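Local atomic coordinates of putative branched-chain amino acid aminotransferase IlvE (Streptococcus mutans, PDB entry 4DQN), a protein that probably transfers amino groups between branched-chain amino acids and 2-oxoglutarate with the help of pyridoxal 5'-phosphate, in isoleucine, leucine and valine metabolism. Residues Glu62-Tyr67 and Leu129-Ile134; Asp101-Ala106 and Tyr148-Phe153; Phe16-Leu21 and Phe153-Gly158. All coordinates share one frame; numbering follows the deposited sequence.

Contact 1: Glu62-Tyr67 and Leu129-Ile134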
# COMPACT_ATOMS: atom_id res chain seq x y z
N GLU A 62 -3.85 -12.48 -5.57
CA GLU A 62 -3.55 -13.84 -5.21
C GLU A 62 -2.57 -14.41 -6.22
O GLU A 62 -2.21 -13.75 -7.22
CB GLU A 62 -4.82 -14.69 -5.16
CG GLU A 62 -5.48 -14.65 -3.80
CD GLU A 62 -4.60 -15.26 -2.72
OE1 GLU A 62 -3.81 -16.19 -3.03
OE2 GLU A 62 -4.70 -14.81 -1.55
N GLY A 63 -2.11 -15.62 -5.95
CA GLY A 63 -1.20 -16.31 -6.83
C GLY A 63 -1.43 -17.79 -6.65
O GLY A 63 -1.40 -18.30 -5.52
N LEU A 64 -1.65 -18.50 -7.76
CA LEU A 64 -1.87 -19.94 -7.69
C LEU A 64 -1.50 -20.53 -9.03
O LEU A 64 -1.43 -19.82 -10.03
CB LEU A 64 -3.31 -20.28 -7.29
CG LEU A 64 -4.49 -19.90 -8.20
CD1 LEU A 64 -5.74 -20.69 -7.84
CD2 LEU A 64 -4.78 -18.39 -8.17
N LYS A 65 -1.22 -21.83 -9.06
CA LYS A 65 -0.71 -22.46 -10.27
C LYS A 65 -1.64 -23.53 -10.82
O LYS A 65 -2.37 -24.18 -10.07
CB LYS A 65 0.68 -23.06 -10.00
CG LYS A 65 1.79 -22.00 -9.96
CD LYS A 65 3.09 -22.58 -9.39
CE LYS A 65 4.25 -21.63 -9.56
NZ LYS A 65 5.50 -22.17 -8.96
N ALA A 66 -1.61 -23.70 -12.15
CA ALA A 66 -2.27 -24.83 -12.80
C ALA A 66 -1.17 -25.77 -13.25
O ALA A 66 -0.14 -25.33 -13.77
CB ALA A 66 -3.11 -24.36 -14.01
N TYR A 67 -1.38 -27.07 -13.04
CA TYR A 67 -0.35 -28.06 -13.26
C TYR A 67 -0.83 -29.06 -14.30
O TYR A 67 -1.94 -29.57 -14.18
CB TYR A 67 -0.09 -28.82 -11.95
CG TYR A 67 0.33 -27.94 -10.78
CD1 TYR A 67 -0.63 -27.28 -10.00
CD2 TYR A 67 1.67 -27.77 -10.46
CE1 TYR A 67 -0.24 -26.46 -8.94
CE2 TYR A 67 2.06 -26.97 -9.40
CZ TYR A 67 1.10 -26.32 -8.65
OH TYR A 67 1.49 -25.52 -7.59
N LEU A 129 -1.44 -18.16 -12.22
CA LEU A 129 -2.62 -17.32 -12.27
C LEU A 129 -2.45 -16.19 -11.27
O LEU A 129 -2.04 -16.42 -10.14
CB LEU A 129 -3.86 -18.13 -11.86
CG LEU A 129 -4.64 -18.81 -12.98
CD1 LEU A 129 -3.74 -19.64 -13.84
CD2 LEU A 129 -5.76 -19.69 -12.44
N ARG A 130 -2.75 -14.97 -11.71
CA ARG A 130 -2.73 -13.79 -10.87
C ARG A 130 -4.12 -13.13 -10.80
O ARG A 130 -4.47 -12.30 -11.66
CB ARG A 130 -1.71 -12.79 -11.40
CG ARG A 130 -1.66 -11.47 -10.62
CD ARG A 130 -1.14 -11.71 -9.21
NE ARG A 130 -0.14 -10.70 -8.94
CZ ARG A 130 1.11 -10.94 -8.61
NH1 ARG A 130 1.58 -12.18 -8.43
NH2 ARG A 130 1.89 -9.91 -8.41
N PRO A 131 -4.94 -13.52 -9.80
CA PRO A 131 -6.18 -12.81 -9.51
C PRO A 131 -5.85 -11.46 -8.87
O PRO A 131 -4.90 -11.36 -8.08
CB PRO A 131 -6.90 -13.73 -8.50
CG PRO A 131 -6.23 -15.09 -8.67
CD PRO A 131 -4.81 -14.76 -9.00
N LEU A 132 -6.61 -10.44 -9.23
CA LEU A 132 -6.38 -9.09 -8.73
C LEU A 132 -7.74 -8.49 -8.42
O LEU A 132 -8.68 -8.64 -9.22
CB LEU A 132 -5.70 -8.25 -9.81
CG LEU A 132 -5.52 -6.75 -9.58
CD1 LEU A 132 -4.42 -6.49 -8.56
CD2 LEU A 132 -5.20 -6.05 -10.88
N LEU A 133 -7.83 -7.81 -7.28
CA LEU A 133 -9.08 -7.21 -6.83
C LEU A 133 -8.77 -5.77 -6.47
O LEU A 133 -7.99 -5.51 -5.55
CB LEU A 133 -9.60 -7.95 -5.58
CG LEU A 133 -10.86 -7.41 -4.88
CD1 LEU A 133 -12.04 -7.44 -5.85
CD2 LEU A 133 -11.16 -8.26 -3.62
N ILE A 134 -9.37 -4.83 -7.20
CA ILE A 134 -9.03 -3.42 -7.05
C ILE A 134 -10.24 -2.50 -6.91
O ILE A 134 -11.27 -2.70 -7.57
CB ILE A 134 -8.17 -2.91 -8.23
CG1 ILE A 134 -8.80 -3.31 -9.57
CG2 ILE A 134 -6.74 -3.43 -8.14
CD1 ILE A 134 -8.10 -2.64 -10.78

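Contact 2: Asp101-Ala106 and Tyr148-Phe153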
# COMPACT_ATOMS: atom_id res chain seq x y z
N ASP A 101 -16.91 -19.99 -4.91
CA ASP A 101 -17.32 -20.61 -6.17
C ASP A 101 -17.04 -19.70 -7.37
O ASP A 101 -16.62 -20.19 -8.41
CB ASP A 101 -18.76 -21.14 -6.13
CG ASP A 101 -19.80 -20.05 -5.93
OD1 ASP A 101 -21.00 -20.39 -5.94
OD2 ASP A 101 -19.44 -18.86 -5.75
N LYS A 102 -17.23 -18.38 -7.22
CA LYS A 102 -16.92 -17.44 -8.30
C LYS A 102 -15.43 -17.46 -8.61
O LYS A 102 -15.03 -17.54 -9.78
CB LYS A 102 -17.35 -16.00 -7.91
CG LYS A 102 -17.05 -14.93 -8.97
CD LYS A 102 -17.47 -13.55 -8.45
CE LYS A 102 -17.28 -12.46 -9.49
NZ LYS A 102 -18.07 -12.70 -10.74
N PHE A 103 -14.61 -17.40 -7.55
CA PHE A 103 -13.15 -17.40 -7.67
C PHE A 103 -12.63 -18.64 -8.40
O PHE A 103 -11.82 -18.54 -9.34
CB PHE A 103 -12.55 -17.31 -6.25
CG PHE A 103 -11.03 -17.25 -6.22
CD1 PHE A 103 -10.27 -18.41 -6.34
CD2 PHE A 103 -10.38 -16.03 -6.03
CE1 PHE A 103 -8.87 -18.36 -6.31
CE2 PHE A 103 -8.98 -15.96 -5.98
CZ PHE A 103 -8.22 -17.13 -6.12
N ILE A 104 -13.07 -19.81 -7.96
CA ILE A 104 -12.54 -21.06 -8.51
C ILE A 104 -13.02 -21.23 -9.94
O ILE A 104 -12.24 -21.62 -10.81
CB ILE A 104 -12.95 -22.26 -7.65
CG1 ILE A 104 -12.23 -22.21 -6.30
CG2 ILE A 104 -12.59 -23.58 -8.33
CD1 ILE A 104 -12.75 -23.26 -5.32
N ASP A 105 -14.28 -20.91 -10.20
CA ASP A 105 -14.80 -20.98 -11.55
C ASP A 105 -14.04 -20.06 -12.48
O ASP A 105 -13.73 -20.41 -13.62
CB ASP A 105 -16.28 -20.61 -11.60
CG ASP A 105 -16.80 -20.56 -13.02
OD1 ASP A 105 -16.96 -21.64 -13.62
OD2 ASP A 105 -17.03 -19.44 -13.54
N ALA A 106 -13.73 -18.86 -12.00
CA ALA A 106 -13.00 -17.90 -12.82
C ALA A 106 -11.61 -18.42 -13.15
O ALA A 106 -11.15 -18.31 -14.29
CB ALA A 106 -12.91 -16.57 -12.12
N TYR A 148 -15.68 -2.02 -8.13
CA TYR A 148 -14.48 -2.85 -8.05
C TYR A 148 -14.28 -3.67 -9.31
O TYR A 148 -15.25 -3.99 -10.01
CB TYR A 148 -14.54 -3.78 -6.83
CG TYR A 148 -14.55 -3.01 -5.54
CD1 TYR A 148 -15.72 -2.46 -5.04
CD2 TYR A 148 -13.36 -2.79 -4.83
CE1 TYR A 148 -15.73 -1.72 -3.86
CE2 TYR A 148 -13.35 -2.05 -3.65
CZ TYR A 148 -14.54 -1.53 -3.17
OH TYR A 148 -14.55 -0.81 -2.01
N ILE A 149 -13.03 -4.01 -9.59
CA ILE A 149 -12.73 -4.99 -10.63
C ILE A 149 -12.11 -6.22 -10.01
O ILE A 149 -11.24 -6.10 -9.16
CB ILE A 149 -11.75 -4.40 -11.68
CG1 ILE A 149 -12.46 -3.32 -12.50
CG2 ILE A 149 -11.25 -5.49 -12.63
CD1 ILE A 149 -11.56 -2.62 -13.51
N PHE A 150 -12.58 -7.40 -10.42
CA PHE A 150 -11.89 -8.65 -10.13
C PHE A 150 -11.45 -9.25 -11.46
O PHE A 150 -12.27 -9.51 -12.34
CB PHE A 150 -12.78 -9.63 -9.36
CG PHE A 150 -12.14 -10.99 -9.12
CD1 PHE A 150 -10.97 -11.11 -8.36
CD2 PHE A 150 -12.71 -12.15 -9.64
CE1 PHE A 150 -10.38 -12.38 -8.15
CE2 PHE A 150 -12.14 -13.41 -9.43
CZ PHE A 150 -10.97 -13.53 -8.68
N THR A 151 -10.14 -9.44 -11.62
CA THR A 151 -9.62 -10.02 -12.84
C THR A 151 -8.62 -11.13 -12.55
O THR A 151 -7.90 -11.08 -11.55
CB THR A 151 -8.99 -8.92 -13.75
OG1 THR A 151 -8.52 -9.50 -14.97
CG2 THR A 151 -7.83 -8.18 -13.05
N ILE A 152 -8.60 -12.17 -13.38
CA ILE A 152 -7.53 -13.16 -13.31
C ILE A 152 -6.86 -13.27 -14.66
O ILE A 152 -7.50 -13.64 -15.66
CB ILE A 152 -8.03 -14.57 -12.92
CG1 ILE A 152 -8.88 -14.53 -11.63
CG2 ILE A 152 -6.85 -15.52 -12.75
CD1 ILE A 152 -9.34 -15.95 -11.16
N PHE A 153 -5.56 -12.95 -14.70
CA PHE A 153 -4.75 -13.19 -15.88
C PHE A 153 -3.68 -14.23 -15.60
O PHE A 153 -3.43 -14.57 -14.43
CB PHE A 153 -4.17 -11.89 -16.47
CG PHE A 153 -3.29 -11.10 -15.52
CD1 PHE A 153 -3.85 -10.16 -14.67
CD2 PHE A 153 -1.91 -11.25 -15.55
CE1 PHE A 153 -3.05 -9.41 -13.82
CE2 PHE A 153 -1.09 -10.51 -14.70
CZ PHE A 153 -1.66 -9.57 -13.84

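Contact 3: Phe16-Leu21 and Phe153-Gly158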
# COMPACT_ATOMS: atom_id res chain seq x y z
N PHE A 16 10.11 -16.35 -13.98
CA PHE A 16 8.87 -15.94 -13.39
C PHE A 16 8.69 -14.49 -13.83
O PHE A 16 9.31 -13.59 -13.27
CB PHE A 16 8.98 -16.04 -11.88
CG PHE A 16 7.66 -15.93 -11.16
CD1 PHE A 16 7.23 -14.70 -10.66
CD2 PHE A 16 6.86 -17.06 -10.96
CE1 PHE A 16 6.02 -14.59 -9.99
CE2 PHE A 16 5.64 -16.96 -10.29
CZ PHE A 16 5.22 -15.71 -9.80
N GLU A 17 7.88 -14.27 -14.86
CA GLU A 17 7.66 -12.92 -15.37
C GLU A 17 6.33 -12.84 -16.13
O GLU A 17 5.74 -13.86 -16.47
CB GLU A 17 8.80 -12.51 -16.30
CG GLU A 17 8.78 -13.19 -17.64
CD GLU A 17 9.96 -12.79 -18.51
OE1 GLU A 17 10.20 -13.48 -19.53
OE2 GLU A 17 10.64 -11.79 -18.19
N TYR A 18 5.88 -11.62 -16.39
CA TYR A 18 4.62 -11.40 -17.09
C TYR A 18 4.72 -11.85 -18.54
O TYR A 18 5.73 -11.60 -19.20
CB TYR A 18 4.26 -9.91 -17.07
CG TYR A 18 2.95 -9.63 -17.79
CD1 TYR A 18 1.72 -9.94 -17.20
CD2 TYR A 18 2.94 -9.06 -19.07
CE1 TYR A 18 0.51 -9.69 -17.86
CE2 TYR A 18 1.73 -8.81 -19.73
CZ TYR A 18 0.53 -9.13 -19.12
OH TYR A 18 -0.66 -8.89 -19.79
N HIS A 19 3.66 -12.50 -19.02
CA HIS A 19 3.43 -12.73 -20.44
C HIS A 19 2.00 -12.30 -20.69
O HIS A 19 1.13 -12.51 -19.84
CB HIS A 19 3.55 -14.22 -20.79
CG HIS A 19 4.88 -14.82 -20.44
ND1 HIS A 19 5.79 -15.22 -21.40
CD2 HIS A 19 5.46 -15.07 -19.24
CE1 HIS A 19 6.87 -15.70 -20.80
NE2 HIS A 19 6.70 -15.61 -19.50
N LYS A 20 1.74 -11.70 -21.85
CA LYS A 20 0.38 -11.34 -22.23
C LYS A 20 -0.29 -12.48 -23.00
O LYS A 20 -0.04 -12.67 -24.19
CB LYS A 20 0.38 -10.07 -23.08
CG LYS A 20 -1.01 -9.55 -23.42
CD LYS A 20 -0.90 -8.31 -24.32
CE LYS A 20 -2.17 -8.11 -25.12
NZ LYS A 20 -1.88 -7.47 -26.44
N LEU A 21 -1.14 -13.24 -22.32
CA LEU A 21 -1.82 -14.38 -22.93
C LEU A 21 -3.12 -13.93 -23.61
O LEU A 21 -3.60 -12.83 -23.34
CB LEU A 21 -2.09 -15.47 -21.87
CG LEU A 21 -1.04 -16.60 -21.77
CD1 LEU A 21 0.36 -16.03 -21.68
CD2 LEU A 21 -1.30 -17.52 -20.58
N PHE A 153 -5.56 -12.95 -14.70
CA PHE A 153 -4.75 -13.19 -15.88
C PHE A 153 -3.68 -14.23 -15.60
O PHE A 153 -3.43 -14.57 -14.43
CB PHE A 153 -4.17 -11.89 -16.47
CG PHE A 153 -3.29 -11.10 -15.52
CD1 PHE A 153 -3.85 -10.16 -14.67
CD2 PHE A 153 -1.91 -11.25 -15.55
CE1 PHE A 153 -3.05 -9.41 -13.82
CE2 PHE A 153 -1.09 -10.51 -14.70
CZ PHE A 153 -1.66 -9.57 -13.84
N ALA A 154 -3.07 -14.76 -16.65
CA ALA A 154 -2.19 -15.93 -16.52
C ALA A 154 -0.91 -15.82 -17.34
O ALA A 154 -0.84 -15.07 -18.31
CB ALA A 154 -2.95 -17.21 -16.89
N MET A 155 0.10 -16.58 -16.94
CA MET A 155 1.36 -16.61 -17.65
C MET A 155 2.10 -17.88 -17.29
O MET A 155 2.06 -18.34 -16.15
CB MET A 155 2.23 -15.38 -17.30
CG MET A 155 2.66 -15.33 -15.84
SD MET A 155 2.33 -13.74 -15.07
CE MET A 155 0.53 -13.79 -14.97
N PRO A 156 2.77 -18.49 -18.28
CA PRO A 156 3.55 -19.68 -17.96
C PRO A 156 4.82 -19.29 -17.19
O PRO A 156 5.45 -18.29 -17.54
CB PRO A 156 3.89 -20.24 -19.35
CG PRO A 156 3.91 -19.04 -20.25
CD PRO A 156 2.81 -18.14 -19.72
N VAL A 157 5.16 -20.03 -16.14
CA VAL A 157 6.39 -19.73 -15.39
C VAL A 157 7.26 -20.98 -15.29
O VAL A 157 6.74 -22.09 -15.34
CB VAL A 157 6.09 -19.14 -13.98
CG1 VAL A 157 5.30 -17.83 -14.11
CG2 VAL A 157 5.34 -20.14 -13.11
N GLY A 158 8.57 -20.80 -15.15
CA GLY A 158 9.48 -21.93 -15.16
C GLY A 158 9.60 -22.61 -13.81
O GLY A 158 9.11 -22.09 -12.80
O HOH W 1 7.60 -16.54 -17.07
O HOH W 2 -1.51 -12.74 -19.45

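Contact 1: Glu62-Tyr67 and Leu129-Ile134
Leu64 and Leu129 face each other as an antiparallel hydrogen-bonded pair, with their CA atoms 5.3 Å apart. Leu129 N donates to Leu64 O at 2.7 Å. The return bond, Leu64 N to Leu129 O, is longer at 3.2 Å. Two residues before Leu64, Glu62 N donates to Pro131 O at 2.9 Å. Between these bonds Gly63 CA makes a CA-H...O contact with Leu129 O.

Leu64 and Leu129 put their side chains on the same face of the sheet. Leu64 CG sits between its backbone N and carbonyl carbon (chi1 64°), 4.1 Å from Leu129 CB. Leu64 CD2 meets Pro131 CG at 3.6 Å and also touches Leu129 CB. The Pro131 ring is thus shared: CG and CD pack on Glu62 CB as well. Helix 100-113 covers this face, with Phe103 on Pro131.

The Arg130 side chain starts away from 62-67, but its CD comes to 3.0 Å from Glu62 O. That carbonyl is buried and has no hydrogen-bond partner in the model. Arg130 NE hydrogen-bonds His55 ND1 of the second subunit. The Glu62 carboxylate turns away to a salt bridge with Arg85 and a hydrogen bond with Asn82.

This is the pairing of neighbouring strands in the antiparallel sheet of a class-IV aminotransferase. Glu62 lies about 4 Å, side chain to side chain, from Lys188, the predicted attachment site of pyridoxal phosphate, unmodified in this structure. The pairing therefore borders the probable active site.

Contact 2: Asp101-Ala106 and Tyr148-Phe153
Helix 101-106 lies over strand 148-153 and runs roughly the same way, the two axes 9.8 Å apart at closest and 33° from parallel. It is a helix packed on one face of the antiparallel sheet of a class-IV aminotransferase. No hydrogen bond joins the two segments; four apolar residues make the contact.

Phe150 and Ile152, two apart on the strand, both point toward the helix. Phe103 and Ala106, about one turn apart on the helix, receive them. Phe150 CZ comes to 3.7 Å from Phe103 CD2 and also touches Phe103 CE2. The two side chains cross at about a right angle, yet the ring planes are only 31° apart. The centroids of the two rings are 6.0 Å apart; the pair is neither a stack nor edge-to-face. Phe150 CE2 also comes to 4.2 Å from Ala106 CB.

Leu86 of helix 79-92 touches both rings, as do Val98 from a loop and Pro131 from strand 126-136. The Lys102 chain is extended as far as CE, and its NZ hydrogen-bonds Tyr25 OH and Ser27 OG of strand 24-30 and Asp35 O of strand 33-40.

Ile152 fills the other end of the contact. Its CG1 is anti to the carbonyl carbon (chi1 -53°), and the chain then extends through chi2 to CD1. That methyl, Ile152 CD1, lies 3.7 Å from Ala106 CB and 4.0 Å from Phe103 O, touching both helix residues.

Contact 3: Phe16-Leu21 and Phe153-Gly158
His19 lays one face of its imidazole over Pro156. Pro156 CG sits 4.3 Å from the ring centroid, almost on the ring normal, in a CH-pi contact. Met155 CB approaches the same ring obliquely at CD2. The edge of the imidazole turns instead to a water, which lies in the ring plane 2.8 Å from His19 NE2. This water also donates to Pro156 O and accepts from Glu17 N.

Tyr18 starts away from the strand, but its ring swings back to cross Phe153 at about a right angle. Tyr18 CE1 and Phe153 CE2 meet at 3.6 Å. Phe153 CD2 and CE2 lie at the edge of the tyrosine ring, and the planes are 69° apart. Tyr18 OH hydrogen-bonds Glu49 OE2 of the second subunit.

Met155 bends at chi2 and chi3, and its SD rests 3.8 Å from Tyr18 CA. At one end of the contact Phe16 and Val157 lie side by side, with CD2 against CG1. At the other, Leu21 CD1 meets Pro156 CD tip to tip, while Leu21 CD2 lies 3.4 Å from Ala154 O.

A second water donates to His19 O and to Ala154 O, and accepts from Leu21 N. Segment 16-21, in the loop before strand 24-30, packs on the end of strand 147-157 in the antiparallel sheet of this class-IV aminotransferase, next to Ile140 of the second subunit. The two end-to-end directions are 136° apart. No hydrogen bond joins 16-21 directly to 153-158, though the neighbouring Gly15 hydrogen-bonds Gly158. Apolar contacts carry the interface, and two waters bridge the backbones, one also gripping His19 NE2.

Contacts 1, 2 and 3 meet on one antiparallel sheet, where strands 126-136 and 147-157 are neighbours. Contact 1 and contact 2 have centres about 9 Å apart. Their strands are joined by probable backbone hydrogen bonds, Leu132 N to Thr151 O (2.7 Å) and Arg130 N to Phe153 O (2.8 Å). Contact 3 continues along strand 147-157 and shares Phe153 with contact 2; their centres are about 17 Å apart. Leu129 CD1 also packs on Ala154 CB, linking contacts 1 and 3. Lys188, the predicted attachment site of pyridoxal phosphate, is unmodified in this structure and lies nearest contact 1. The side chains of Phe103 and Phe16 are each about 9 Å from its side chain.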